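PDB 5BQ3: rhamnose ABC transporter, rhamnose-binding protein from Actinomyces odontolyticus ATCC 17982, which probably binds a sugar such as rhamnose and delivers it to the membrane part of an ABC transporter for uptake. Local coordinates for residues A[138-142]-A[174-178]. Sequence-based numbering, arbitrary orientation.
Sequences AITML and MEDEI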
loop_
_atom_site.group_PDB
_atom_site.type_symbol
_atom_site.label_atom_id
_atom_site.label_comp_id
_atom_site.label_asym_id
_atom_site.label_seq_id
_atom_site.Cartn_x
_atom_site.Cartn_y
_atom_site.Cartn_z
ATOM N N ALA A 138 -0.349 3.053 -11.480
ATOM C CA ALA A 138 0.006 2.864 -12.879
ATOM C C ALA A 138 0.490 4.156 -13.522
ATOM O O ALA A 138 1.449 4.123 -14.292
ATOM C CB ALA A 138 -1.191 2.330 -13.633
ATOM N N ILE A 139 -0.168 5.295 -13.202
ATOM C CA ILE A 139 0.157 6.629 -13.720
ATOM C C ILE A 139 1.528 7.054 -13.177
ATOM O O ILE A 139 2.383 7.467 -13.964
ATOM C CB ILE A 139 -0.982 7.646 -13.400
ATOM C CG1 ILE A 139 -2.172 7.430 -14.358
ATOM C CG2 ILE A 139 -0.493 9.105 -13.462
ATOM C CD1 ILE A 139 -3.527 7.977 -13.885
ATOM N N THR A 140 1.746 6.902 -11.851
ATOM C CA THR A 140 2.994 7.240 -11.153
ATOM C C THR A 140 4.167 6.509 -11.801
ATOM O O THR A 140 5.164 7.152 -12.128
ATOM C CB THR A 140 2.871 6.922 -9.651
ATOM O OG1 THR A 140 1.743 7.622 -9.126
ATOM C CG2 THR A 140 4.125 7.294 -8.855
HETATM N N MSE A 141 4.023 5.189 -12.033
HETATM C CA MSE A 141 5.036 4.341 -12.657
HETATM C C MSE A 141 5.330 4.764 -14.100
HETATM O O MSE A 141 6.502 4.927 -14.436
HETATM C CB MSE A 141 4.626 2.879 -12.588
HETATM C CG MSE A 141 4.680 2.355 -11.161
HETATM SE SE MSE A 141 4.743 0.453 -11.056
HETATM C CE MSE A 141 2.876 0.048 -11.626
ATOM N N LEU A 142 4.287 5.015 -14.923
ATOM C CA LEU A 142 4.453 5.488 -16.303
ATOM C C LEU A 142 5.133 6.858 -16.347
ATOM O O LEU A 142 5.921 7.102 -17.255
ATOM C CB LEU A 142 3.107 5.568 -17.027
ATOM C CG LEU A 142 2.486 4.259 -17.483
ATOM C CD1 LEU A 142 1.020 4.452 -17.759
ATOM C CD2 LEU A 142 3.190 3.701 -18.707
HETATM N N MSE A 174 -1.718 0.478 -17.038
HETATM C CA MSE A 174 -0.500 0.929 -17.718
HETATM C C MSE A 174 -0.611 0.728 -19.231
HETATM O O MSE A 174 -0.356 1.668 -19.981
HETATM C CB MSE A 174 0.730 0.195 -17.172
HETATM C CG MSE A 174 1.359 0.887 -15.974
HETATM SE SE MSE A 174 3.032 0.067 -15.424
HETATM C CE MSE A 174 4.121 0.461 -17.006
ATOM N N GLU A 175 -1.041 -0.479 -19.667
ATOM C CA GLU A 175 -1.221 -0.862 -21.072
ATOM C C GLU A 175 -2.310 -0.021 -21.750
ATOM O O GLU A 175 -2.150 0.346 -22.915
ATOM C CB GLU A 175 -1.553 -2.361 -21.192
ATOM C CG GLU A 175 -0.361 -3.272 -20.936
ATOM C CD GLU A 175 -0.652 -4.760 -20.962
ATOM O OE1 GLU A 175 -1.409 -5.240 -20.089
ATOM O OE2 GLU A 175 -0.084 -5.455 -21.836
ATOM N N ASP A 176 -3.396 0.293 -21.019
ATOM C CA ASP A 176 -4.513 1.111 -21.499
ATOM C C ASP A 176 -4.086 2.569 -21.718
ATOM O O ASP A 176 -4.523 3.192 -22.685
ATOM C CB ASP A 176 -5.695 1.060 -20.506
ATOM C CG ASP A 176 -6.425 -0.270 -20.400
ATOM O OD1 ASP A 176 -6.376 -1.061 -21.374
ATOM O OD2 ASP A 176 -7.074 -0.508 -19.355
ATOM N N GLU A 177 -3.245 3.106 -20.811
ATOM C CA GLU A 177 -2.729 4.476 -20.851
ATOM C C GLU A 177 -1.734 4.669 -21.995
ATOM O O GLU A 177 -1.715 5.738 -22.601
ATOM C CB GLU A 177 -2.071 4.844 -19.516
ATOM C CG GLU A 177 -3.050 5.219 -18.413
ATOM C CD GLU A 177 -3.693 6.590 -18.505
ATOM O OE1 GLU A 177 -3.069 7.516 -19.069
ATOM O OE2 GLU A 177 -4.815 6.747 -17.972
ATOM N N ILE A 178 -0.919 3.640 -22.294
ATOM C CA ILE A 178 0.060 3.660 -23.390
ATOM C C ILE A 178 -0.693 3.747 -24.737
ATOM O O ILE A 178 -0.288 4.510 -25.617
ATOM C CB ILE A 178 1.009 2.426 -23.299
ATOM C CG1 ILE A 178 2.018 2.609 -22.145
ATOM C CG2 ILE A 178 1.737 2.149 -24.629
ATOM C CD1 ILE A 178 2.610 1.329 -21.573
#
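Ala138 and Met174 bring helices 134-149 and 165-180 together, their CA atoms 5.2 Å apart where segments 138-142 and 174-178 cross at -60° with axes 9.9 Å from each other. A small residue at such a crossing lets a long one lie close: Met174, here selenomethionine, rests its CG 3.8 Å from Ala138 CB. Its chain then bends at the last torsion (chi3 65°), turning CE toward Leu142, while its SE meets CE of Met141, also selenomethionine, at 3.8 Å, the two side chains crossing nearly at right angles. Leu142 reaches between Met174 and the next turn of the partner helix. Its CD1 touches Glu177 CB at 3.6 Å, and its CD2 packs against both Met174 CE and Ile178 CD1. Cutting this leucine back to an alanine would probably open a gap between Met174, Glu177 and Ile178. Glu177 lends its aliphatic base to the apolar interface, while its carboxylate is held at both oxygens: OE2 pairs with Lys135 NZ in a salt bridge and OE1 accepts a hydrogen bond from Asn181 ND2. Tyr184 borders Leu142 and Glu177, and Ile187 of strand 187-194 touches Leu142 and Ile178. The result is apolar helix-helix packing within the lobe built on parallel strands 187-194, 153-159, 218-221 and 244-247, part of the two-lobed alpha/beta fold of periplasmic sugar-binding proteins.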